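Local coordinates for invasion protein INVA (Salmonella enterica, PDB 2X49), which takes part in type III secretion as an inner-membrane export apparatus protein involved in invasion of the intestinal epithelium, represented here by its C-terminal domain, at residues S2-T7 with I147-H152; V41-V46 with N142-I147; S178-R183 with N213-I218; M222-C227 with I321-S326. All coordinates share one frame; numbering follows the deposited sequence.

Interaction 1. Residues S2-T7 with I147-H152; sequences SHMTET and IQETKH
CG of Gln148 approaches the imidazole of His3 obliquely, and although the two side chains cross at about a right angle, the His3 ring and Gln148 amide planes are turned only 19° from each other. Over one face of that ring, offset toward its rim, lies the hydroxyl of Ser2. A further flat group is the carboxylate of Glu149, whose two oxygens meet the base of the Met4 side chain: OE1 of Glu149 is 3.1 Å from CG of Met4, and OE2 of Glu149 is 3.0 Å from CB of Met4. A bend at chi2 (70°) swings CD of Glu149 round to this position. Ser2, His3 and Met4 precede the native fragment and are most likely a cloning remnant, which makes this contact probably a feature of the construct.

OE2 of Glu149 also takes a hydrogen bond from Ser2 OG, modelled at a doubtfully short 2.4 Å. OG of Ser2 accepts from Met4 N at 3.0 Å and so caps helix 3-6. Beside it water 1 accepts from Ser2 N at 2.7 Å, donates to OE2 of Glu149 at 2.6 Å, and is bonded to OG1 of Thr5. OE1 of Glu149 is hydrogen-bonded to Gly146 N, just before the helix.

The chemistry is that of a small polar surface patch: OE2 of Glu149 takes both the Ser2 hydroxyl and the water, tying an acidic side chain to the capping residue of a short helix.

Interaction 2. Residues V41-V46 with N142-I147; sequences VRLPEV and NEYFGI
Tyr144 meets four successive residues, Val41 to Pro44, and has more surface buried by the contact than any other residue. CD2 of Leu43 sits over one face of its ring in a CH-pi contact, 4.1 Å from the ring centroid and 23° off the normal. Nearer the backbone, CG of Pro44 packs at 3.6 Å against CB of Tyr144, the two side chains crossing at about a right angle, while O of Arg42 approaches the ring obliquely. The phenol OH finds its polar partner elsewhere, in the carbonyl of Leu137.

Val41, next in buried surface, reaches both aromatics with separate branches. Its CG2 comes loosely to the edge of the Tyr144 ring, whereas CG1 of Val41 presses at 3.5 Å on CE1 of Phe145. CB of Phe145 points toward segment 41-46, and its CG stands anti to the backbone N (chi1 -179°).

No direct hydrogen bond links the two loops. Water 2 does so instead, donating to Arg42 O at 2.7 Å and to Tyr144 O at 2.8 Å, and it lies in plane at the edges of both aromatic rings. The contact is therefore an apolar one, with a single water satisfying a carbonyl from each segment.

Interaction 3. Residues S178-R183 with N213-I218; sequences SEVLQR and NLVEHI
Val180 and Val215 face each other across helices 174-185 and 211-221, and both present the same rotamer, CG1 anti to the backbone N and CG2 beside it (chi1 170° and 168°). The matching branches CG2 of Val180 and CG2 of Val215 meet at 4.2 Å. Within segments 178-183 and 213-218 the closest alpha carbons are CA of Val180 and CA of Val215, 5.8 Å apart.

Val180 spreads its methyls between two further residues of the partner helix. CG2 of Val180 lies 3.8 Å from CD2 of Leu214, with the two side chains crossing at about a right angle, and CG1 of Val180 is 4.2 Å from CG1 of Ile218. Val215 answers in kind: its CG2 fits between CA of Val180 and CB of Arg183, one helical turn later. Arg183 offers only the aliphatic part of its chain, crossing Val215 at about a right angle, and its extended run from CG to NE carries the charged end away from the partner helix.

Helix 194-204 covers the neighbouring flank, touching Leu214 through Leu201 and Trp204, and Ile218 through Ala200. With segment axes 9.9 Å apart and crossing at -62°, this is steeply inclined helix-helix packing on small branched side chains, in keeping with the all-helical part of the cytoplasmic domain in this export-protein family.

Interaction 4. Residues M222-C227 with I321-S326; sequences MARYIC and IADSKS
Cys227 makes the close part of this contact by laying its sulphur against the turn 321-324, while Arg224 and Asp323 form a looser fringe. With SG anti to the backbone N (chi1 176°), the sulphur is directed into the backbone of the turn. SG of Cys227 lies 3.6 Å from N of Ser324 and 3.9 Å from CA of Ile321, and CB of Ser324 also rests on the sulphur. Ile321 itself turns its CB away, so that its main chain, more than its side chain, meets the helix. SG of Cys227, a buried side chain, is a ligand of a bound mercury (II) ion.

The turn is internally well tied. Carbonyl O of Ile321 accepts both the backbone N of Ser324, at 3.0 Å, and the hydroxyl OG of Ser324, at 2.6 Å; the hydroxyl approaches in the carbonyl plane, with a C=O...donor angle of 156°.

On the exposed side the pairing is electrostatic at most. OD1 of Asp323 runs beside the methylenes of Arg224, 3.8 Å from its CG, but stays 4.4 Å from NE of Arg224. The oxygen is well out of the guanidinium plane, no N-H points at it, and guanidinium and carboxylate planes are 51° apart.

The arrangement is a type I beta turn packed on the first turns of helix 223-231. It belongs to the loop that leaves strand 314-317 and enters strand 327-332, the two outermost strands of the four-stranded parallel sheet of this C-terminal part.

How the interactions relate
Burial separates the set into two pairs. Interactions 2 and 3 lie in the interior and are held by apolar side chains, aromatic rings between loops in one and branched aliphatics between helices in the other. Interactions 1 and 4 sit at the surface, where a carboxylate, a water and loosely paired charges take a larger share. Interactions 1 and 2 share Ile147 and touch, their centres 7 Å apart. Interaction 3 joins this cluster through probable hydrogen bonds of Ser178 OG with Thr150 OG1 and of Gln182 NE2 with Phe145 O. Interaction 4 touches none of the others; it is connected with interaction 3 through the chain, as helix 223-231 follows helix 211-221.

Interaction 1. Residues S2-T7 with I147-H152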
loop_
_atom_site.group_PDB
_atom_site.type_symbol
_atom_site.label_atom_id
_atom_site.label_comp_id
_atom_site.label_asym_id
_atom_site.label_seq_id
_atom_site.Cartn_x
_atom_site.Cartn_y
_atom_site.Cartn_z
ATOM N N SER A 2 8.710 -11.465 18.858
ATOM C CA SER A 2 8.388 -10.692 20.036
ATOM C C SER A 2 6.900 -10.660 20.211
ATOM O O SER A 2 6.131 -11.147 19.396
ATOM C CB SER A 2 8.884 -9.250 19.945
ATOM O OG SER A 2 7.863 -8.397 19.440
ATOM N N HIS A 3 6.545 -10.048 21.317
ATOM C CA HIS A 3 5.147 -9.953 21.758
ATOM C C HIS A 3 4.286 -9.278 20.695
ATOM O O HIS A 3 3.080 -9.540 20.547
ATOM C CB HIS A 3 5.021 -9.212 23.099
ATOM C CG HIS A 3 5.493 -7.789 23.065
ATOM N ND1 HIS A 3 6.810 -7.440 23.265
ATOM C CD2 HIS A 3 4.830 -6.633 22.825
ATOM C CE1 HIS A 3 6.935 -6.125 23.176
ATOM N NE2 HIS A 3 5.748 -5.615 22.895
ATOM N N MET A 4 4.948 -8.428 19.934
ATOM C CA MET A 4 4.254 -7.574 18.941
ATOM C C MET A 4 3.490 -8.400 17.941
ATOM O O MET A 4 2.461 -7.989 17.401
ATOM C CB MET A 4 5.235 -6.703 18.154
ATOM C CG MET A 4 5.763 -5.498 18.887
ATOM S SD MET A 4 4.530 -4.241 19.259
ATOM C CE MET A 4 3.296 -4.497 17.989
ATOM N N THR A 5 4.055 -9.562 17.677
ATOM C CA THR A 5 3.476 -10.517 16.724
ATOM C C THR A 5 2.765 -11.628 17.475
ATOM O O THR A 5 1.648 -12.015 17.147
ATOM C CB THR A 5 4.526 -11.134 15.737
ATOM O OG1 THR A 5 5.702 -11.532 16.434
ATOM C CG2 THR A 5 4.909 -10.129 14.627
ATOM N N GLU A 6 3.435 -12.068 18.525
ATOM C CA GLU A 6 3.169 -13.365 19.173
ATOM C C GLU A 6 1.878 -13.392 19.980
ATOM O O GLU A 6 1.342 -14.448 20.268
ATOM C CB GLU A 6 4.360 -13.847 20.024
ATOM C CG GLU A 6 5.485 -14.421 19.159
ATOM C CD GLU A 6 6.707 -14.927 19.932
ATOM O OE1 GLU A 6 6.705 -14.972 21.186
ATOM O OE2 GLU A 6 7.705 -15.284 19.262
ATOM N N THR A 7 1.385 -12.225 20.338
ATOM C CA THR A 7 0.256 -12.156 21.281
ATOM C C THR A 7 -1.022 -11.689 20.631
ATOM O O THR A 7 -2.069 -11.599 21.271
ATOM C CB THR A 7 0.570 -11.275 22.524
ATOM O OG1 THR A 7 0.798 -9.921 22.125
ATOM C CG2 THR A 7 1.799 -11.790 23.260
ATOM N N ILE A 147 9.646 -1.681 18.009
ATOM C CA ILE A 147 11.068 -1.581 18.363
ATOM C C ILE A 147 11.745 -2.933 18.456
ATOM O O ILE A 147 12.914 -3.097 18.122
ATOM C CB ILE A 147 11.278 -0.848 19.727
ATOM C CG1 ILE A 147 10.926 0.620 19.578
ATOM C CG2 ILE A 147 12.684 -1.023 20.180
ATOM C CD1 ILE A 147 11.822 1.353 18.611
ATOM N N GLN A 148 11.007 -3.902 18.965
ATOM C CA GLN A 148 11.579 -5.244 19.158
ATOM C C GLN A 148 11.917 -5.844 17.813
ATOM O O GLN A 148 12.979 -6.422 17.637
ATOM C CB GLN A 148 10.691 -6.208 19.981
ATOM C CG GLN A 148 10.590 -5.847 21.447
ATOM C CD GLN A 148 11.899 -5.427 22.073
ATOM O OE1 GLN A 148 12.084 -4.246 22.368
ATOM N NE2 GLN A 148 12.797 -6.386 22.339
ATOM N N GLU A 149 11.006 -5.665 16.851
ATOM C CA GLU A 149 11.221 -6.181 15.485
ATOM C C GLU A 149 12.365 -5.432 14.810
ATOM O O GLU A 149 13.232 -6.001 14.138
ATOM C CB GLU A 149 9.957 -6.069 14.664
ATOM C CG GLU A 149 8.869 -7.032 15.046
ATOM C CD GLU A 149 8.205 -6.749 16.393
ATOM O OE1 GLU A 149 7.989 -5.550 16.754
ATOM O OE2 GLU A 149 7.888 -7.741 17.086
ATOM N N THR A 150 12.375 -4.135 15.019
ATOM C CA THR A 150 13.457 -3.298 14.458
ATOM C C THR A 150 14.824 -3.719 15.015
ATOM O O THR A 150 15.825 -3.859 14.316
ATOM C CB THR A 150 13.184 -1.806 14.756
ATOM O OG1 THR A 150 11.955 -1.419 14.143
ATOM C CG2 THR A 150 14.335 -0.892 14.297
ATOM N N LYS A 151 14.853 -3.968 16.308
ATOM C CA LYS A 151 16.123 -4.271 16.972
ATOM C C LYS A 151 16.671 -5.594 16.426
ATOM O O LYS A 151 17.880 -5.806 16.302
ATOM C CB LYS A 151 15.957 -4.283 18.499
ATOM C CG LYS A 151 17.152 -4.857 19.255
ATOM C CD LYS A 151 18.369 -3.934 19.267
ATOM C CE LYS A 151 19.323 -4.363 20.384
ATOM N NZ LYS A 151 20.773 -4.123 20.080
ATOM N N HIS A 152 15.742 -6.463 16.085
ATOM C CA HIS A 152 16.094 -7.802 15.586
ATOM C C HIS A 152 16.732 -7.664 14.229
ATOM O O HIS A 152 17.723 -8.318 13.883
ATOM C CB HIS A 152 14.866 -8.679 15.426
ATOM C CG HIS A 152 15.176 -10.054 14.930
ATOM N ND1 HIS A 152 15.549 -11.077 15.773
ATOM C CD2 HIS A 152 15.189 -10.572 13.679
ATOM C CE1 HIS A 152 15.759 -12.174 15.065
ATOM N NE2 HIS A 152 15.558 -11.894 13.791
HETATM O O HOH W 1 7.972 -10.262 16.556
#

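Interaction 2. Residues V41-V46 with N142-I147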
loop_
_atom_site.group_PDB
_atom_site.type_symbol
_atom_site.label_atom_id
_atom_site.label_comp_id
_atom_site.label_asym_id
_atom_site.label_seq_id
_atom_site.Cartn_x
_atom_site.Cartn_y
_atom_site.Cartn_z
ATOM N N VAL A 41 9.035 -7.878 6.608
ATOM C CA VAL A 41 8.628 -8.074 8.018
ATOM C C VAL A 41 7.631 -9.205 8.153
ATOM O O VAL A 41 6.959 -9.631 7.215
ATOM C CB VAL A 41 8.124 -6.781 8.681
ATOM C CG1 VAL A 41 9.225 -5.654 8.596
ATOM C CG2 VAL A 41 6.852 -6.339 8.011
ATOM N N ARG A 42 7.544 -9.686 9.369
ATOM C CA ARG A 42 6.753 -10.878 9.671
ATOM C C ARG A 42 5.392 -10.497 10.193
ATOM O O ARG A 42 5.252 -9.580 11.002
ATOM C CB ARG A 42 7.433 -11.710 10.720
ATOM C CG ARG A 42 8.856 -12.068 10.474
ATOM C CD ARG A 42 8.901 -13.321 9.693
ATOM N NE ARG A 42 10.250 -13.897 9.627
ATOM C CZ ARG A 42 10.523 -14.956 8.872
ATOM N NH1 ARG A 42 9.543 -15.519 8.224
ATOM N NH2 ARG A 42 11.738 -15.443 8.781
ATOM N N LEU A 43 4.380 -11.173 9.661
ATOM C CA LEU A 43 3.037 -11.045 10.265
ATOM C C LEU A 43 2.839 -11.927 11.471
ATOM O O LEU A 43 3.543 -12.899 11.651
ATOM C CB LEU A 43 1.947 -11.381 9.216
ATOM C CG LEU A 43 1.862 -10.542 7.934
ATOM C CD1 LEU A 43 0.908 -11.172 6.878
ATOM C CD2 LEU A 43 1.368 -9.186 8.293
ATOM N N PRO A 44 1.837 -11.599 12.307
ATOM C CA PRO A 44 1.412 -12.541 13.325
ATOM C C PRO A 44 0.809 -13.776 12.698
ATOM O O PRO A 44 0.601 -13.842 11.492
ATOM C CB PRO A 44 0.263 -11.804 14.028
ATOM C CG PRO A 44 0.471 -10.361 13.683
ATOM C CD PRO A 44 1.003 -10.385 12.316
ATOM N N GLU A 45 0.549 -14.724 13.553
ATOM C CA GLU A 45 -0.223 -15.928 13.144
ATOM C C GLU A 45 -1.566 -15.517 12.599
ATOM O O GLU A 45 -2.128 -14.465 12.915
ATOM C CB GLU A 45 -0.439 -16.828 14.354
ATOM C CG GLU A 45 0.805 -17.411 14.978
ATOM C CD GLU A 45 1.122 -18.789 14.466
ATOM O OE1 GLU A 45 0.399 -19.301 13.581
ATOM O OE2 GLU A 45 2.048 -19.386 15.017
ATOM N N VAL A 46 -2.002 -16.291 11.623
ATOM C CA VAL A 46 -3.254 -16.068 10.929
ATOM C C VAL A 46 -4.178 -17.238 11.181
ATOM O O VAL A 46 -3.850 -18.374 10.914
ATOM C CB VAL A 46 -3.013 -15.922 9.447
ATOM C CG1 VAL A 46 -4.348 -15.825 8.694
ATOM C CG2 VAL A 46 -2.105 -14.688 9.107
ATOM N N ASN A 142 1.533 -0.728 12.362
ATOM C CA ASN A 142 1.830 -0.412 13.768
ATOM C C ASN A 142 1.196 -1.415 14.752
ATOM O O ASN A 142 1.519 -1.457 15.937
ATOM C CB ASN A 142 1.459 1.044 14.133
ATOM C CG ASN A 142 2.385 2.096 13.481
ATOM O OD1 ASN A 142 2.721 1.911 12.208
ATOM N ND2 ASN A 142 2.724 3.109 14.113
ATOM N N GLU A 143 0.278 -2.221 14.224
ATOM C CA GLU A 143 -0.445 -3.209 15.045
ATOM C C GLU A 143 0.408 -4.400 15.382
ATOM O O GLU A 143 0.138 -5.071 16.393
ATOM C CB GLU A 143 -1.779 -3.680 14.396
ATOM C CG GLU A 143 -2.842 -2.572 14.256
ATOM C CD GLU A 143 -3.490 -2.166 15.575
ATOM O OE1 GLU A 143 -3.324 -2.871 16.605
ATOM O OE2 GLU A 143 -4.203 -1.135 15.566
ATOM N N TYR A 144 1.428 -4.638 14.567
ATOM C CA TYR A 144 2.275 -5.881 14.662
ATOM C C TYR A 144 3.781 -5.702 14.485
ATOM O O TYR A 144 4.550 -6.650 14.403
ATOM C CB TYR A 144 1.746 -6.997 13.703
ATOM C CG TYR A 144 1.760 -6.598 12.278
ATOM C CD1 TYR A 144 2.933 -6.650 11.527
ATOM C CD2 TYR A 144 0.647 -6.034 11.685
ATOM C CE1 TYR A 144 2.980 -6.194 10.242
ATOM C CE2 TYR A 144 0.662 -5.614 10.416
ATOM C CZ TYR A 144 1.826 -5.660 9.678
ATOM O OH TYR A 144 1.904 -5.159 8.415
ATOM N N PHE A 145 4.200 -4.459 14.402
ATOM C CA PHE A 145 5.644 -4.112 14.178
ATOM C C PHE A 145 6.069 -2.902 14.995
ATOM O O PHE A 145 5.423 -1.856 14.958
ATOM C CB PHE A 145 5.875 -3.819 12.687
ATOM C CG PHE A 145 7.293 -3.493 12.346
ATOM C CD1 PHE A 145 8.189 -4.490 12.009
ATOM C CD2 PHE A 145 7.742 -2.164 12.388
ATOM C CE1 PHE A 145 9.529 -4.159 11.709
ATOM C CE2 PHE A 145 9.073 -1.860 12.123
ATOM C CZ PHE A 145 9.955 -2.852 11.795
ATOM N N GLY A 146 7.188 -3.068 15.683
ATOM C CA GLY A 146 7.794 -2.006 16.546
ATOM C C GLY A 146 9.267 -2.141 16.835
ATOM O O GLY A 146 10.031 -2.684 16.067
ATOM N N ILE A 147 9.646 -1.681 18.009
ATOM C CA ILE A 147 11.068 -1.581 18.363
ATOM C C ILE A 147 11.745 -2.933 18.456
ATOM O O ILE A 147 12.914 -3.097 18.122
ATOM C CB ILE A 147 11.278 -0.848 19.727
ATOM C CG1 ILE A 147 10.926 0.620 19.578
ATOM C CG2 ILE A 147 12.684 -1.023 20.180
ATOM C CD1 ILE A 147 11.822 1.353 18.611
HETATM O O HOH W 2 6.440 -7.710 12.580
#

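Interaction 3. Residues S178-R183 with N213-I218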
loop_
_atom_site.group_PDB
_atom_site.type_symbol
_atom_site.label_atom_id
_atom_site.label_comp_id
_atom_site.label_asym_id
_atom_site.label_seq_id
_atom_site.Cartn_x
_atom_site.Cartn_y
_atom_site.Cartn_z
ATOM N N SER A 178 12.928 2.763 14.120
ATOM C CA SER A 178 11.681 1.953 14.115
ATOM C C SER A 178 10.585 2.817 13.513
ATOM O O SER A 178 9.798 2.396 12.642
ATOM C CB SER A 178 11.279 1.464 15.494
ATOM O OG SER A 178 10.175 0.548 15.444
ATOM N N GLU A 179 10.599 4.085 13.916
ATOM C CA GLU A 179 9.657 5.060 13.373
ATOM C C GLU A 179 9.751 5.255 11.874
ATOM O O GLU A 179 8.753 5.279 11.137
ATOM C CB GLU A 179 9.725 6.414 14.098
ATOM C CG GLU A 179 9.195 6.318 15.459
ATOM C CD GLU A 179 9.548 7.499 16.338
ATOM O OE1 GLU A 179 10.197 8.453 15.848
ATOM O OE2 GLU A 179 9.184 7.461 17.545
ATOM N N VAL A 180 10.981 5.370 11.397
ATOM C CA VAL A 180 11.275 5.449 9.944
ATOM C C VAL A 180 10.698 4.226 9.189
ATOM O O VAL A 180 9.952 4.306 8.203
ATOM C CB VAL A 180 12.749 5.610 9.653
ATOM C CG1 VAL A 180 13.030 5.452 8.176
ATOM C CG2 VAL A 180 13.195 6.980 10.155
ATOM N N LEU A 181 10.976 3.079 9.722
ATOM C CA LEU A 181 10.552 1.811 9.079
ATOM C C LEU A 181 9.026 1.698 9.020
ATOM O O LEU A 181 8.455 1.280 8.000
ATOM C CB LEU A 181 11.186 0.607 9.804
ATOM C CG LEU A 181 12.730 0.436 9.775
ATOM C CD1 LEU A 181 13.239 -0.928 10.335
ATOM C CD2 LEU A 181 13.264 0.588 8.361
ATOM N N GLN A 182 8.353 2.013 10.149
ATOM C CA GLN A 182 6.885 1.985 10.203
ATOM C C GLN A 182 6.265 2.920 9.182
ATOM O O GLN A 182 5.262 2.601 8.543
ATOM C CB GLN A 182 6.336 2.332 11.612
ATOM C CG GLN A 182 6.496 1.327 12.651
ATOM C CD GLN A 182 6.010 1.867 13.983
ATOM O OE1 GLN A 182 6.185 3.058 14.274
ATOM N NE2 GLN A 182 5.400 1.012 14.808
ATOM N N ARG A 183 6.886 4.092 9.058
ATOM C CA ARG A 183 6.367 5.108 8.147
ATOM C C ARG A 183 6.540 4.715 6.698
ATOM O O ARG A 183 5.706 5.012 5.853
ATOM C CB ARG A 183 6.873 6.505 8.505
ATOM C CG ARG A 183 6.261 7.034 9.815
ATOM C CD ARG A 183 6.932 8.322 10.339
ATOM N NE ARG A 183 6.332 8.759 11.627
ATOM C CZ ARG A 183 5.152 9.352 11.717
ATOM N NH1 ARG A 183 4.482 9.645 10.628
ATOM N NH2 ARG A 183 4.643 9.685 12.895
ATOM N N ASN A 213 10.363 14.653 7.883
ATOM C CA ASN A 213 11.327 15.139 6.903
ATOM C C ASN A 213 12.324 14.030 6.580
ATOM O O ASN A 213 12.643 13.778 5.462
ATOM C CB ASN A 213 12.042 16.414 7.384
ATOM C CG ASN A 213 11.130 17.621 7.402
ATOM O OD1 ASN A 213 10.003 17.568 6.921
ATOM N ND2 ASN A 213 11.621 18.729 7.964
ATOM N N LEU A 214 12.843 13.377 7.616
ATOM C CA LEU A 214 13.827 12.297 7.439
ATOM C C LEU A 214 13.282 11.184 6.538
ATOM O O LEU A 214 13.987 10.649 5.653
ATOM C CB LEU A 214 14.289 11.723 8.815
ATOM C CG LEU A 214 15.308 10.588 8.790
ATOM C CD1 LEU A 214 16.592 11.066 8.102
ATOM C CD2 LEU A 214 15.563 9.977 10.190
ATOM N N VAL A 215 12.053 10.785 6.810
ATOM C CA VAL A 215 11.404 9.742 6.015
ATOM C C VAL A 215 11.372 10.103 4.535
ATOM O O VAL A 215 11.652 9.278 3.686
ATOM C CB VAL A 215 9.958 9.373 6.503
ATOM C CG1 VAL A 215 9.277 8.518 5.447
ATOM C CG2 VAL A 215 10.068 8.607 7.785
ATOM N N GLU A 216 11.121 11.356 4.255
ATOM C CA GLU A 216 11.044 11.790 2.863
ATOM C C GLU A 216 12.397 11.579 2.158
ATOM O O GLU A 216 12.486 11.255 0.953
ATOM C CB GLU A 216 10.547 13.239 2.763
ATOM C CG GLU A 216 9.903 13.525 1.455
ATOM C CD GLU A 216 8.600 12.730 1.182
ATOM O OE1 GLU A 216 8.015 12.078 2.105
ATOM O OE2 GLU A 216 8.129 12.789 0.025
ATOM N N HIS A 217 13.474 11.876 2.886
ATOM C CA HIS A 217 14.795 11.699 2.327
ATOM C C HIS A 217 15.114 10.228 2.075
ATOM O O HIS A 217 15.758 9.851 1.082
ATOM C CB HIS A 217 15.889 12.353 3.185
ATOM C CG HIS A 217 15.831 13.848 3.218
ATOM N ND1 HIS A 217 16.025 14.629 2.099
ATOM C CD2 HIS A 217 15.657 14.717 4.249
ATOM C CE1 HIS A 217 15.922 15.908 2.422
ATOM N NE2 HIS A 217 15.723 15.987 3.728
ATOM N N ILE A 218 14.682 9.409 3.015
ATOM C CA ILE A 218 14.894 7.952 2.928
ATOM C C ILE A 218 14.141 7.400 1.702
ATOM O O ILE A 218 14.670 6.632 0.886
ATOM C CB ILE A 218 14.526 7.180 4.209
ATOM C CG1 ILE A 218 15.321 7.705 5.422
ATOM C CG2 ILE A 218 14.743 5.694 4.021
ATOM C CD1 ILE A 218 16.777 7.905 5.162
#

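Interaction 4. Residues M222-C227 with I321-S326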
loop_
_atom_site.group_PDB
_atom_site.type_symbol
_atom_site.label_atom_id
_atom_site.label_comp_id
_atom_site.label_asym_id
_atom_site.label_seq_id
_atom_site.Cartn_x
_atom_site.Cartn_y
_atom_site.Cartn_z
ATOM N N MET A 222 15.567 5.506 -1.713
ATOM C CA MET A 222 14.993 4.180 -2.033
ATOM C C MET A 222 14.177 4.201 -3.301
ATOM O O MET A 222 13.445 3.266 -3.603
ATOM C CB MET A 222 14.120 3.667 -0.869
ATOM C CG MET A 222 14.913 3.292 0.380
ATOM S SD MET A 222 16.368 2.227 0.169
ATOM C CE MET A 222 15.484 0.689 -0.203
ATOM N N ALA A 223 14.282 5.296 -4.032
ATOM C CA ALA A 223 13.403 5.521 -5.181
ATOM C C ALA A 223 13.229 4.321 -6.149
ATOM O O ALA A 223 12.115 3.912 -6.511
ATOM C CB ALA A 223 13.825 6.754 -5.961
ATOM N N ARG A 224 14.356 3.735 -6.495
ATOM C CA ARG A 224 14.359 2.629 -7.420
ATOM C C ARG A 224 13.488 1.497 -6.912
ATOM O O ARG A 224 12.746 0.877 -7.649
ATOM C CB ARG A 224 15.787 2.125 -7.642
ATOM C CG ARG A 224 15.866 0.831 -8.372
ATOM C CD ARG A 224 17.326 0.443 -8.547
ATOM N NE ARG A 224 17.467 -0.821 -9.263
ATOM C CZ ARG A 224 18.542 -1.173 -9.960
ATOM N NH1 ARG A 224 19.600 -0.366 -10.046
ATOM N NH2 ARG A 224 18.562 -2.342 -10.573
ATOM N N TYR A 225 13.577 1.285 -5.619
ATOM C CA TYR A 225 12.900 0.128 -4.963
ATOM C C TYR A 225 11.414 0.361 -4.790
ATOM O O TYR A 225 10.598 -0.551 -4.856
ATOM C CB TYR A 225 13.621 -0.213 -3.650
ATOM C CG TYR A 225 15.036 -0.628 -3.976
ATOM C CD1 TYR A 225 15.321 -1.936 -4.352
ATOM C CD2 TYR A 225 16.065 0.290 -3.999
ATOM C CE1 TYR A 225 16.624 -2.318 -4.763
ATOM C CE2 TYR A 225 17.354 -0.072 -4.383
ATOM C CZ TYR A 225 17.631 -1.385 -4.777
ATOM O OH TYR A 225 18.894 -1.788 -5.165
ATOM N N ILE A 226 11.087 1.620 -4.580
ATOM C CA ILE A 226 9.693 2.035 -4.460
ATOM C C ILE A 226 9.017 1.843 -5.803
ATOM O O ILE A 226 7.956 1.259 -5.934
ATOM C CB ILE A 226 9.602 3.492 -3.962
ATOM C CG1 ILE A 226 9.989 3.528 -2.476
ATOM C CG2 ILE A 226 8.181 4.084 -4.116
ATOM C CD1 ILE A 226 10.266 4.908 -1.862
ATOM N N CYS A 227 9.692 2.336 -6.814
ATOM C CA CYS A 227 9.118 2.312 -8.130
ATOM C C CYS A 227 8.869 0.810 -8.558
ATOM O O CYS A 227 7.787 0.427 -9.015
ATOM C CB CYS A 227 10.011 3.113 -9.065
ATOM S SG CYS A 227 9.578 3.167 -10.799
ATOM N N ILE A 321 9.697 7.921 -9.322
ATOM C CA ILE A 321 9.446 7.055 -10.510
ATOM C C ILE A 321 10.451 7.299 -11.656
ATOM O O ILE A 321 10.172 7.006 -12.811
ATOM C CB ILE A 321 7.955 7.140 -11.028
ATOM C CG1 ILE A 321 7.664 8.522 -11.613
ATOM C CG2 ILE A 321 6.966 6.752 -9.908
ATOM C CD1 ILE A 321 6.568 8.525 -12.653
ATOM N N ALA A 322 11.642 7.769 -11.298
ATOM C CA ALA A 322 12.704 8.053 -12.279
ATOM C C ALA A 322 13.131 6.817 -13.060
ATOM O O ALA A 322 13.513 6.888 -14.227
ATOM C CB ALA A 322 13.923 8.716 -11.576
ATOM N N ASP A 323 12.997 5.669 -12.413
ATOM C CA ASP A 323 13.461 4.389 -13.022
ATOM C C ASP A 323 12.327 3.659 -13.668
ATOM O O ASP A 323 12.448 2.491 -14.045
ATOM C CB ASP A 323 14.149 3.469 -11.995
ATOM C CG ASP A 323 15.629 3.778 -11.841
ATOM O OD1 ASP A 323 16.406 2.852 -11.506
ATOM O OD2 ASP A 323 16.042 4.942 -12.078
ATOM N N SER A 324 11.212 4.352 -13.787
ATOM C CA SER A 324 10.045 3.720 -14.390
ATOM C C SER A 324 10.287 3.454 -15.856
ATOM O O SER A 324 11.192 3.956 -16.493
ATOM C CB SER A 324 8.754 4.498 -14.188
ATOM O OG SER A 324 8.838 5.805 -14.708
ATOM N N LYS A 325 9.426 2.582 -16.317
ATOM C CA LYS A 325 9.419 2.111 -17.690
ATOM C C LYS A 325 8.117 2.609 -18.265
ATOM O O LYS A 325 7.860 3.807 -18.292
ATOM C CB LYS A 325 9.543 0.592 -17.736
ATOM C CG LYS A 325 10.977 0.153 -17.430
ATOM C CD LYS A 325 11.069 -1.297 -16.980
ATOM C CE LYS A 325 12.523 -1.769 -17.086
ATOM N NZ LYS A 325 12.727 -3.196 -16.676
ATOM N N SER A 326 7.255 1.683 -18.622
ATOM C CA SER A 326 5.924 2.079 -19.121
ATOM C C SER A 326 5.095 2.723 -18.016
ATOM O O SER A 326 4.934 2.172 -16.938
ATOM C CB SER A 326 5.184 0.864 -19.706
ATOM O OG SER A 326 3.942 1.262 -20.254
#